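Local coordinates for protein glycerol kinase, putative (Plasmodium falciparum, PDB 2W40) that probably phosphorylates glycerol with ATP to give sn-glycerol 3-phosphate, as other glycerol kinases of the FGGY family do, at residues Cys180-Thr185 / Pro217-Asn222; Ile79-Arg85 / Ile242-Asp248; Asn324-Asp328 / Arg377-Val381; Tyr268-Val272 / Gly312-Ser316. All blocks are in the same frame, centred on the assembly; numbering follows the deposited sequence.

In the fold
Contacts 1 and 2 belong to the N-terminal FGGY region, contacts 3 and 4 to the C-terminal one. Contact 1 is nested in the chain loop closed by contact 2, and the two touch: Thr185 OG1 lies 2.8 Å from Gly247 N, a probable hydrogen bond, and their centres are 10 Å apart. Contact 2 ends at the bound glycerol. Contact 4, its centre about 19 Å from that of contact 2, holds Thr270 and Gly315, which bind ADP in another structure of this protein, consistent with glycerol and nucleotide sites meeting between the two domains, as in related kinases. Contacts 3 and 4, about 17 Å apart between centres, both touch the second subunit.

Contact 1 of 4, residues Cys180-Thr185 / Pro217-Asn222; sequences CYTDVT and PEIKSN
A two-stranded parallel sheet pairs Tyr181-Asp183 with Glu218-Lys220 in the N-terminal FGGY region. Its backbone ladder runs from Glu218 N to Cys180 O, through Thr182 N to Glu218 O (3.0 Å) and Lys220 N to Thr182 O (2.9 Å), to Val184 N and Lys220 O. On the face carrying Tyr181 and Lys220, the lysine folds over the phenol ring. Bends at chi2 and chi3 (both -94°) bring Lys220 CE over the middle of the ring, 3.7 Å from the centroid of the Tyr181 ring, as a CH-pi contact, and NZ follows as a cation-pi partner at 4.5 Å from that centroid. A water joins NZ to Tyr181 OH, while Ser224 and Asn225 also bind the ammonium group. Glu218 OE1 comes to the edge of the same ring, in its plane, 3.6 Å from CE1 of Tyr181. On the other face Thr182 CG2 lies alongside Ile219 CG1; just past the strand end, Val184 CG1 meets Ile219 CG2 at 3.6 Å. Where the strand turns into helix 184-187, Asp183 is the N-cap: OD2 takes a weak bond from Thr185 N, and Asn222 ND2 adds another weak one; ND2 also binds Cys245 O, and Asn222 OD1 binds Lys296 N. Helix 167-176 packs against Cys180, Thr182 and Pro217, with Asn168 binding Thr182 OG1; strands 241-247 and 290-295 both touch Thr185 and Asn222.

Contact 2 of 4, residues Ile79-Arg85 / Ile242-Asp248; sequences IGITNQR and ITGCIGD. With GOL (glycerol), chain B.
Arg85 and Asp248 grip the bound glycerol between them. Glycerol O2 receives two nearly straight bonds from one residue, from Arg85 N at 2.9 Å and from Arg85 NE at 3.1 Å, and donates its own hydrogen bond to Asp248 OD1. The other carboxylate oxygen, Asp248 OD2, accepts from glycerol O1 at 2.6 Å, so the carboxylate spans two neighbouring hydroxyls. A bend at chi3 (-58°) turns the edge of the guanidinium toward the ligand: O2 lies in its plane at the NE edge, and Arg85 NH2 reaches glycerol O3 at 3.0 Å. Asp248 OD1 stands well out of that plane, which makes its long 3.6 Å approach to Arg85 NE an attraction of charges alone. Glu86, Tyr137 and Gln249 complete the glycerol site, while Glu308 and Gln250 hold Arg85 NH1.

Both ligand-binding residues sit just beyond the C-terminal ends of adjacent parallel strands, 74-83 and 241-247, in the central sheet of an actin-like ATPase domain. Gly247 is the N-cap of helix 248-255, and Asp248 N donates to Asn83 O, tying the start of that helix to the neighbouring strand. One step back, the hydroxyl of Thr82, OG1, donates to Ile246 O at 2.7 Å, approaching from above the carbonyl plane. Deeper in the sheet, Ile81 N bonds to Gly244 O and Ile246 N to Ile81 O, before a beta bulge shifts the pairing between Ile79 and Gly80. On the face toward helix 167-176, where Ile81 meets Ile172, Ile81 CD1 packs 3.8 Å from Ile242 CG2.

Contact 3 of 4, residues Asn324-Asp328 / Arg377-Val381; sequences NKLID and RSHIV
Arg377, at the start of helix 377-403, reaches across to the loop that leaves helix 315-323 through a Schellman motif, whose C-prime residue is Lys325 with its positive phi. The polar part of the contact lies at the edge of the guanidinium. NH1 of Arg377 forms a nearly straight hydrogen bond, part of a salt bridge, to OD1 of Asp328 at 2.8 Å; the oxygen is in the guanidinium plane, whereas the nitrogen stands above the carboxylate plane, the two planes being 49° apart. NH1 of Arg377 also donates to Lys325 O at 3.0 Å, so one nitrogen clasps the helix-ending turn and a side chain three residues on. NH2 adds a weak, longer bond to OD2 of Asp328.

The apolar part uses the aliphatic stem of Arg377 and the side chains of Leu326, Ile327 and Val381. The methylene chain of Arg377 passes Leu326, with CG 4.1 Å from Leu326 CD2, before the bend at chi3 (-66°) swings the guanidinium toward Asp328. A turn further along the helix, Val381 CG1 meets Ile327 CD1 at 4.1 Å, the side chains crossing at about a right angle. Ile336 of helix 333-339 covers Val381 and Ile327, and Trp320 and Leu321 pack on Leu326. At the dimer interface, Asn324 of the second subunit packs against Leu326 and Arg377. Close to the backbone, CG2 of Val381 rests 3.5 Å from the carbonyl oxygen of Leu326.

Contact 4 of 4, residues Tyr268-Val272 / Gly312-Ser316; sequences YGTGV and GTAGS. With EDO (1,2-ethanediol), chain D.
The carbonyl oxygen of Thr270 is held by the backbone at the start of helix 315-323. Ser316 N donates to Thr270 O at 2.9 Å, in the carbonyl plane and on a lone pair. Ala314 N adds a weak bond to Thr270 O at 3.3 Å. The hydroxyl of Ser316 also lies near, OG being 3.1 Å from Thr270 O and 2.8 Å from Gly312 O; chi1 of 56° turns it to within bonding distance of both, and which one takes the proton is not settled. Next to this cluster, Gly315 N donates to Gly269 O at 2.9 Å, so two successive amides of the first helical turn bind two successive carbonyls of the facing loop.

The loop 268-272 is the tight turn between strands 264-268 and 272-279, closed by a bond from Gly269 N to Gly271 O. In the actin-like fold of the C-terminal domain such a turn probably faces the phosphates of the nucleotide; ADP is absent from this chain, but Thr270 and Gly315 contact it in another structure of this protein. Gly315 has no side chain to come between the two backbones, CA of Thr270 lying 3.9 Å from CA of Gly315. Thr270 OG1 is bonded to Gln14, from the N-terminal half.

Next to these bonds, Ala314 CB presses against Val272 CG2 at 3.4 Å, a tight carbon contact, and Ile388 of helix 377-403 packs on both residues. At Ser316, the carbonyl oxygen accepts from O1 of a bound 1,2-ethanediol, probably from the crystallisation liquor, and Phe373 of the second subunit packs on Thr313 and Ser316.

Contact 1 of 4, residues Cys180-Thr185 / Pro217-Asn222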
loop_
_atom_site.group_PDB
_atom_site.type_symbol
_atom_site.label_atom_id
_atom_site.label_comp_id
_atom_site.label_asym_id
_atom_site.label_seq_id
_atom_site.Cartn_x
_atom_site.Cartn_y
_atom_site.Cartn_z
ATOM N N CYS C 180 26.861 6.441 36.023
ATOM C CA CYS C 180 25.448 6.256 35.790
ATOM C C CYS C 180 24.757 7.614 35.992
ATOM O O CYS C 180 24.414 8.070 37.144
ATOM C CB CYS C 180 24.880 5.248 36.810
ATOM S SG CYS C 180 25.413 3.520 36.543
ATOM N N TYR C 181 24.528 8.242 34.836
ATOM C CA TYR C 181 23.938 9.537 34.791
ATOM C C TYR C 181 22.904 9.627 33.708
ATOM O O TYR C 181 22.987 8.998 32.689
ATOM C CB TYR C 181 24.986 10.638 34.474
ATOM C CG TYR C 181 26.022 10.869 35.518
ATOM C CD1 TYR C 181 25.677 11.187 36.781
ATOM C CD2 TYR C 181 27.353 10.933 35.178
ATOM C CE1 TYR C 181 26.620 11.488 37.743
ATOM C CE2 TYR C 181 28.324 11.228 36.130
ATOM C CZ TYR C 181 27.942 11.504 37.421
ATOM O OH TYR C 181 28.873 11.844 38.367
ATOM N N THR C 182 21.981 10.534 33.939
ATOM C CA THR C 182 21.108 11.042 32.902
ATOM C C THR C 182 21.015 12.562 33.069
ATOM O O THR C 182 21.681 13.150 33.901
ATOM C CB THR C 182 19.666 10.395 32.901
ATOM O OG1 THR C 182 19.012 10.683 31.646
ATOM C CG2 THR C 182 18.839 10.782 34.135
ATOM N N ASP C 183 20.257 13.139 32.182
ATOM C CA ASP C 183 19.972 14.586 32.224
ATOM C C ASP C 183 18.489 14.824 32.308
ATOM O O ASP C 183 17.657 13.932 32.030
ATOM C CB ASP C 183 20.575 15.304 31.045
ATOM C CG ASP C 183 19.803 15.039 29.796
ATOM O OD1 ASP C 183 20.108 14.039 29.108
ATOM O OD2 ASP C 183 18.818 15.762 29.528
ATOM N N VAL C 184 18.118 16.002 32.795
ATOM C CA VAL C 184 16.703 16.304 33.025
ATOM C C VAL C 184 15.781 16.151 31.796
ATOM O O VAL C 184 14.603 15.782 31.920
ATOM C CB VAL C 184 16.528 17.758 33.529
ATOM C CG1 VAL C 184 17.037 18.009 34.944
ATOM C CG2 VAL C 184 17.148 18.747 32.568
ATOM N N THR C 185 16.271 16.390 30.598
ATOM C CA THR C 185 15.469 16.196 29.381
ATOM C C THR C 185 15.160 14.713 29.081
ATOM O O THR C 185 13.981 14.361 28.902
ATOM C CB THR C 185 16.008 16.919 28.142
ATOM O OG1 THR C 185 17.234 16.302 27.674
ATOM C CG2 THR C 185 16.200 18.419 28.469
ATOM N N PRO C 217 19.690 6.167 37.274
ATOM C CA PRO C 217 20.846 7.063 37.312
ATOM C C PRO C 217 20.528 8.425 37.866
ATOM O O PRO C 217 19.404 8.883 37.761
ATOM C CB PRO C 217 21.241 7.132 35.805
ATOM C CG PRO C 217 19.890 7.051 35.071
ATOM C CD PRO C 217 19.149 5.974 35.922
ATOM N N GLU C 218 21.562 9.097 38.358
ATOM C CA GLU C 218 21.410 10.439 38.893
ATOM C C GLU C 218 21.008 11.418 37.778
ATOM O O GLU C 218 21.681 11.401 36.744
ATOM C CB GLU C 218 22.718 10.948 39.510
ATOM C CG GLU C 218 22.584 12.342 40.124
ATOM C CD GLU C 218 23.931 12.870 40.645
ATOM O OE1 GLU C 218 24.861 12.036 40.878
ATOM O OE2 GLU C 218 24.025 14.106 40.850
ATOM N N ILE C 219 20.048 12.269 38.054
ATOM C CA ILE C 219 19.542 13.278 37.074
ATOM C C ILE C 219 20.411 14.572 37.186
ATOM O O ILE C 219 20.528 15.162 38.272
ATOM C CB ILE C 219 18.049 13.632 37.289
ATOM C CG1 ILE C 219 17.180 12.350 37.181
ATOM C CG2 ILE C 219 17.534 14.713 36.283
ATOM C CD1 ILE C 219 15.772 12.571 37.604
ATOM N N LYS C 220 21.074 14.886 36.083
ATOM C CA LYS C 220 22.000 16.006 36.011
ATOM C C LYS C 220 21.415 17.135 35.187
ATOM O O LYS C 220 20.525 16.952 34.403
ATOM C CB LYS C 220 23.300 15.583 35.328
ATOM C CG LYS C 220 24.052 14.422 36.052
ATOM C CD LYS C 220 25.034 14.843 36.964
ATOM C CE LYS C 220 26.399 14.894 36.327
ATOM N NZ LYS C 220 27.288 15.589 37.333
ATOM N N SER C 221 21.997 18.308 35.329
ATOM C CA SER C 221 21.673 19.423 34.409
ATOM C C SER C 221 22.365 19.132 33.054
ATOM O O SER C 221 23.180 18.188 32.897
ATOM C CB SER C 221 22.126 20.790 35.018
ATOM O OG SER C 221 23.549 20.820 35.068
ATOM N N ASN C 222 21.989 19.875 32.035
ATOM C CA ASN C 222 22.479 19.613 30.691
ATOM C C ASN C 222 23.978 19.941 30.445
ATOM O O ASN C 222 24.605 19.320 29.606
ATOM C CB ASN C 222 21.630 20.337 29.619
ATOM C CG ASN C 222 20.179 19.841 29.582
ATOM O OD1 ASN C 222 19.218 20.570 29.839
ATOM N ND2 ASN C 222 20.047 18.563 29.304
HETATM O O HOH W 1 23.974 7.611 39.612
HETATM O O HOH W 2 28.147 14.090 39.733
#

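Contact 2 of 4, residues Ile79-Arg85 / Ile242-Asp248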
loop_
_atom_site.group_PDB
_atom_site.type_symbol
_atom_site.label_atom_id
_atom_site.label_comp_id
_atom_site.label_asym_id
_atom_site.label_seq_id
_atom_site.Cartn_x
_atom_site.Cartn_y
_atom_site.Cartn_z
ATOM N N ILE C 79 33.279 16.616 25.068
ATOM C CA ILE C 79 32.343 15.743 24.356
ATOM C C ILE C 79 30.941 16.115 24.803
ATOM O O ILE C 79 30.696 16.206 26.001
ATOM C CB ILE C 79 32.639 14.228 24.613
ATOM C CG1 ILE C 79 34.025 13.887 24.115
ATOM C CG2 ILE C 79 31.517 13.369 24.072
ATOM C CD1 ILE C 79 34.524 12.494 24.707
ATOM N N GLY C 80 30.030 16.344 23.867
ATOM C CA GLY C 80 28.576 16.436 24.155
ATOM C C GLY C 80 27.860 15.212 23.541
ATOM O O GLY C 80 28.264 14.681 22.499
ATOM N N ILE C 81 26.849 14.749 24.276
ATOM C CA ILE C 81 26.098 13.572 23.928
ATOM C C ILE C 81 24.636 13.946 23.737
ATOM O O ILE C 81 24.027 14.631 24.583
ATOM C CB ILE C 81 26.224 12.490 25.013
ATOM C CG1 ILE C 81 27.665 11.983 24.961
ATOM C CG2 ILE C 81 25.196 11.369 24.783
ATOM C CD1 ILE C 81 28.054 10.924 25.940
ATOM N N THR C 82 24.048 13.504 22.604
ATOM C CA THR C 82 22.619 13.583 22.406
ATOM C C THR C 82 22.120 12.332 21.757
ATOM O O THR C 82 22.909 11.578 21.180
ATOM C CB THR C 82 22.266 14.902 21.624
ATOM O OG1 THR C 82 20.876 15.123 21.725
ATOM C CG2 THR C 82 22.752 14.886 20.184
ATOM N N ASN C 83 20.834 12.077 21.882
ATOM C CA ASN C 83 20.357 10.719 21.586
ATOM C C ASN C 83 18.883 10.632 21.364
ATOM O O ASN C 83 18.123 11.438 21.874
ATOM C CB ASN C 83 20.615 9.849 22.844
ATOM C CG ASN C 83 19.910 10.435 24.098
ATOM O OD1 ASN C 83 20.358 11.473 24.644
ATOM N ND2 ASN C 83 18.835 9.702 24.636
ATOM N N GLN C 84 18.492 9.642 20.570
ATOM C CA GLN C 84 17.125 9.194 20.460
ATOM C C GLN C 84 16.608 8.954 21.911
ATOM O O GLN C 84 17.271 8.249 22.722
ATOM C CB GLN C 84 17.087 7.870 19.666
ATOM C CG GLN C 84 18.052 6.795 20.112
ATOM C CD GLN C 84 17.657 5.362 19.726
ATOM O OE1 GLN C 84 16.470 5.037 19.641
ATOM N NE2 GLN C 84 18.657 4.495 19.596
ATOM N N ARG C 85 15.482 9.561 22.219
ATOM C CA ARG C 85 14.914 9.545 23.543
ATOM C C ARG C 85 14.056 8.232 23.716
ATOM O O ARG C 85 13.813 7.543 22.708
ATOM C CB ARG C 85 14.105 10.779 23.747
ATOM C CG ARG C 85 14.926 12.085 23.608
ATOM C CD ARG C 85 14.069 13.401 23.577
ATOM N NE ARG C 85 13.143 13.281 22.478
ATOM C CZ ARG C 85 12.052 14.031 22.315
ATOM N NH1 ARG C 85 11.832 15.071 23.120
ATOM N NH2 ARG C 85 11.148 13.707 21.404
ATOM N N ILE C 242 33.240 14.532 29.313
ATOM C CA ILE C 242 31.923 14.546 28.736
ATOM C C ILE C 242 31.209 15.631 29.554
ATOM O O ILE C 242 31.028 15.507 30.791
ATOM C CB ILE C 242 31.188 13.179 28.897
ATOM C CG1 ILE C 242 31.958 12.089 28.140
ATOM C CG2 ILE C 242 29.739 13.311 28.391
ATOM C CD1 ILE C 242 31.504 10.616 28.500
ATOM N N THR C 243 30.850 16.702 28.865
ATOM C CA THR C 243 30.412 17.915 29.553
ATOM C C THR C 243 29.042 18.453 29.142
ATOM O O THR C 243 28.550 19.469 29.680
ATOM C CB THR C 243 31.464 19.028 29.360
ATOM O OG1 THR C 243 31.597 19.318 27.955
ATOM C CG2 THR C 243 32.804 18.573 29.896
ATOM N N GLY C 244 28.391 17.795 28.183
ATOM C CA GLY C 244 27.031 18.123 27.886
ATOM C C GLY C 244 26.252 16.917 27.480
ATOM O O GLY C 244 26.778 16.024 26.880
ATOM N N CYS C 245 24.982 16.884 27.872
ATOM C CA CYS C 245 24.083 15.804 27.561
ATOM C C CYS C 245 22.677 16.240 27.536
ATOM O O CYS C 245 22.227 16.903 28.451
ATOM C CB CYS C 245 24.228 14.778 28.636
ATOM S SG CYS C 245 23.353 13.166 28.348
ATOM N N ILE C 246 21.965 15.884 26.487
ATOM C CA ILE C 246 20.577 16.352 26.262
ATOM C C ILE C 246 19.882 15.385 25.277
ATOM O O ILE C 246 20.557 14.851 24.383
ATOM C CB ILE C 246 20.582 17.832 25.753
ATOM C CG1 ILE C 246 19.200 18.398 25.713
ATOM C CG2 ILE C 246 21.334 17.892 24.373
ATOM C CD1 ILE C 246 19.125 19.964 25.726
ATOM N N GLY C 247 18.564 15.204 25.426
ATOM C CA GLY C 247 17.749 14.498 24.475
ATOM C C GLY C 247 17.771 15.201 23.083
ATOM O O GLY C 247 17.920 16.413 22.988
ATOM N N ASP C 248 17.743 14.399 22.007
ATOM C CA ASP C 248 17.930 14.908 20.667
ATOM C C ASP C 248 17.031 16.041 20.287
ATOM O O ASP C 248 17.549 17.087 19.751
ATOM C CB ASP C 248 18.086 13.831 19.587
ATOM C CG ASP C 248 16.849 12.903 19.396
ATOM O OD1 ASP C 248 15.816 13.115 20.037
ATOM O OD2 ASP C 248 16.968 11.936 18.584
HETATM C C1 GOL B . 13.870 10.391 18.172
HETATM O O1 GOL B . 14.723 11.358 17.521
HETATM C C2 GOL B . 13.215 11.049 19.295
HETATM O O2 GOL B . 14.108 11.303 20.366
HETATM C C3 GOL B . 12.038 10.156 19.800
HETATM O O3 GOL B . 11.281 10.807 20.768
#

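Contact 3 of 4, residues Asn324-Asp328 / Arg377-Val381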
loop_
_atom_site.group_PDB
_atom_site.type_symbol
_atom_site.label_atom_id
_atom_site.label_comp_id
_atom_site.label_asym_id
_atom_site.label_seq_id
_atom_site.Cartn_x
_atom_site.Cartn_y
_atom_site.Cartn_z
ATOM N N ASN C 324 10.825 -1.897 1.106
ATOM C CA ASN C 324 9.791 -2.622 0.373
ATOM C C ASN C 324 9.665 -2.171 -1.075
ATOM O O ASN C 324 8.715 -2.564 -1.751
ATOM C CB ASN C 324 8.499 -2.525 1.139
ATOM C CG ASN C 324 8.635 -3.173 2.489
ATOM O OD1 ASN C 324 8.793 -2.493 3.554
ATOM N ND2 ASN C 324 8.809 -4.437 2.461
ATOM N N LYS C 325 10.690 -1.420 -1.542
ATOM C CA LYS C 325 10.922 -1.202 -2.974
ATOM C C LYS C 325 10.011 -0.190 -3.604
ATOM O O LYS C 325 9.984 -0.064 -4.812
ATOM C CB LYS C 325 10.891 -2.492 -3.823
ATOM C CG LYS C 325 11.694 -3.654 -3.326
ATOM C CD LYS C 325 13.103 -3.347 -3.091
ATOM C CE LYS C 325 13.810 -4.660 -2.729
ATOM N NZ LYS C 325 14.517 -4.593 -1.448
ATOM N N LEU C 326 9.309 0.569 -2.790
ATOM C CA LEU C 326 8.455 1.609 -3.279
ATOM C C LEU C 326 9.248 2.873 -3.631
ATOM O O LEU C 326 8.765 3.715 -4.380
ATOM C CB LEU C 326 7.368 1.870 -2.262
ATOM C CG LEU C 326 6.347 0.723 -2.184
ATOM C CD1 LEU C 326 5.481 0.777 -0.911
ATOM C CD2 LEU C 326 5.488 0.611 -3.465
ATOM N N ILE C 327 10.439 3.038 -3.055
ATOM C CA ILE C 327 11.327 4.104 -3.461
ATOM C C ILE C 327 12.666 3.420 -3.677
ATOM O O ILE C 327 13.055 2.477 -3.001
ATOM C CB ILE C 327 11.281 5.275 -2.475
ATOM C CG1 ILE C 327 11.820 6.581 -3.075
ATOM C CG2 ILE C 327 11.968 4.911 -1.182
ATOM C CD1 ILE C 327 11.822 7.819 -2.105
ATOM N N ASP C 328 13.369 3.860 -4.707
ATOM C CA ASP C 328 14.722 3.318 -4.982
ATOM C C ASP C 328 15.785 4.004 -4.090
ATOM O O ASP C 328 16.793 3.396 -3.785
ATOM C CB ASP C 328 15.079 3.539 -6.479
ATOM C CG ASP C 328 14.205 2.697 -7.445
ATOM O OD1 ASP C 328 13.547 1.722 -7.041
ATOM O OD2 ASP C 328 14.188 3.002 -8.641
ATOM N N ARG C 377 4.023 3.809 -7.753
ATOM C CA ARG C 377 4.885 3.966 -6.551
ATOM C C ARG C 377 5.017 5.415 -6.125
ATOM O O ARG C 377 4.908 5.771 -4.933
ATOM C CB ARG C 377 6.345 3.479 -6.861
ATOM C CG ARG C 377 6.500 2.142 -7.105
ATOM C CD ARG C 377 7.937 1.746 -7.120
ATOM N NE ARG C 377 8.780 2.281 -8.198
ATOM C CZ ARG C 377 10.101 2.330 -8.090
ATOM N NH1 ARG C 377 10.717 1.852 -6.988
ATOM N NH2 ARG C 377 10.867 2.802 -9.100
ATOM N N SER C 378 5.267 6.255 -7.103
ATOM C CA SER C 378 5.445 7.694 -6.895
ATOM C C SER C 378 4.287 8.315 -6.113
ATOM O O SER C 378 4.499 9.108 -5.210
ATOM C CB SER C 378 5.627 8.424 -8.240
ATOM O OG SER C 378 4.346 8.531 -8.955
ATOM N N HIS C 379 3.049 7.982 -6.459
ATOM C CA HIS C 379 1.910 8.551 -5.782
ATOM C C HIS C 379 1.815 8.079 -4.338
ATOM O O HIS C 379 1.416 8.830 -3.439
ATOM C CB HIS C 379 0.589 8.180 -6.487
ATOM C CG HIS C 379 0.538 8.487 -7.940
ATOM N ND1 HIS C 379 0.356 9.764 -8.452
ATOM C CD2 HIS C 379 0.504 7.661 -8.996
ATOM C CE1 HIS C 379 0.245 9.697 -9.774
ATOM N NE2 HIS C 379 0.339 8.429 -10.124
ATOM N N ILE C 380 2.188 6.827 -4.102
ATOM C CA ILE C 380 2.189 6.252 -2.727
ATOM C C ILE C 380 3.230 6.941 -1.861
ATOM O O ILE C 380 2.980 7.272 -0.724
ATOM C CB ILE C 380 2.365 4.712 -2.777
ATOM C CG1 ILE C 380 1.175 4.094 -3.592
ATOM C CG2 ILE C 380 2.648 4.125 -1.385
ATOM C CD1 ILE C 380 1.344 2.549 -3.958
ATOM N N VAL C 381 4.426 7.100 -2.429
ATOM C CA VAL C 381 5.507 7.867 -1.772
ATOM C C VAL C 381 5.072 9.287 -1.408
ATOM O O VAL C 381 5.194 9.706 -0.230
ATOM C CB VAL C 381 6.808 7.831 -2.666
ATOM C CG1 VAL C 381 7.887 8.805 -2.077
ATOM C CG2 VAL C 381 7.281 6.421 -2.755
#

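Contact 4 of 4, residues Tyr268-Val272 / Gly312-Ser316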
loop_
_atom_site.group_PDB
_atom_site.type_symbol
_atom_site.label_atom_id
_atom_site.label_comp_id
_atom_site.label_asym_id
_atom_site.label_seq_id
_atom_site.Cartn_x
_atom_site.Cartn_y
_atom_site.Cartn_z
ATOM N N TYR C 268 12.580 17.412 11.343
ATOM C CA TYR C 268 12.188 16.366 10.468
ATOM C C TYR C 268 13.349 15.365 10.415
ATOM O O TYR C 268 14.455 15.647 9.912
ATOM C CB TYR C 268 11.910 16.882 9.031
ATOM C CG TYR C 268 10.733 17.841 8.945
ATOM C CD1 TYR C 268 9.533 17.456 8.436
ATOM C CD2 TYR C 268 10.862 19.174 9.235
ATOM C CE1 TYR C 268 8.488 18.304 8.317
ATOM C CE2 TYR C 268 9.729 20.060 9.136
ATOM C CZ TYR C 268 8.593 19.635 8.648
ATOM O OH TYR C 268 7.550 20.574 8.508
ATOM N N GLY C 269 13.080 14.176 10.888
ATOM C CA GLY C 269 14.043 13.108 10.964
ATOM C C GLY C 269 13.338 11.743 10.838
ATOM O O GLY C 269 12.359 11.618 10.132
ATOM N N THR C 270 13.848 10.738 11.559
ATOM C CA THR C 270 13.107 9.464 11.679
ATOM C C THR C 270 11.651 9.677 12.063
ATOM O O THR C 270 10.742 9.056 11.452
ATOM C CB THR C 270 13.831 8.585 12.710
ATOM O OG1 THR C 270 15.203 8.337 12.317
ATOM C CG2 THR C 270 13.186 7.277 12.921
ATOM N N GLY C 271 11.409 10.508 13.046
ATOM C CA GLY C 271 10.073 11.097 13.308
ATOM C C GLY C 271 10.104 12.590 13.055
ATOM O O GLY C 271 11.123 13.141 12.676
ATOM N N VAL C 272 9.015 13.275 13.365
ATOM C CA VAL C 272 8.938 14.702 13.280
ATOM C C VAL C 272 8.546 15.161 14.688
ATOM O O VAL C 272 7.611 14.635 15.299
ATOM C CB VAL C 272 7.920 15.142 12.228
ATOM C CG1 VAL C 272 7.631 16.680 12.332
ATOM C CG2 VAL C 272 8.538 14.702 10.846
ATOM N N GLY C 312 5.501 9.741 14.778
ATOM C CA GLY C 312 6.398 8.627 14.747
ATOM C C GLY C 312 6.833 8.207 13.350
ATOM O O GLY C 312 7.956 7.770 13.142
ATOM N N THR C 313 5.916 8.299 12.373
ATOM C CA THR C 313 6.262 7.869 11.002
ATOM C C THR C 313 6.635 9.078 10.159
ATOM O O THR C 313 5.737 9.869 9.837
ATOM C CB THR C 313 5.127 7.093 10.305
ATOM O OG1 THR C 313 4.808 5.948 11.094
ATOM C CG2 THR C 313 5.581 6.687 8.854
ATOM N N ALA C 314 7.928 9.230 9.812
ATOM C CA ALA C 314 8.425 10.300 8.898
ATOM C C ALA C 314 9.545 9.668 8.095
ATOM O O ALA C 314 9.232 8.855 7.200
ATOM C CB ALA C 314 8.887 11.549 9.704
ATOM N N GLY C 315 10.812 9.908 8.436
ATOM C CA GLY C 315 11.938 9.175 7.921
ATOM C C GLY C 315 11.827 7.660 8.091
ATOM O O GLY C 315 12.244 6.862 7.255
ATOM N N SER C 316 11.213 7.265 9.223
ATOM C CA SER C 316 10.968 5.823 9.476
ATOM C C SER C 316 10.050 5.267 8.368
ATOM O O SER C 316 10.207 4.110 7.985
ATOM C CB SER C 316 10.352 5.674 10.828
ATOM O OG SER C 316 9.159 6.437 10.969
HETATM C C1 EDO D . 11.411 1.273 10.192
HETATM O O1 EDO D . 11.078 1.470 8.814
HETATM C C2 EDO D . 12.738 0.672 10.164
HETATM O O2 EDO D . 13.583 1.732 9.638
#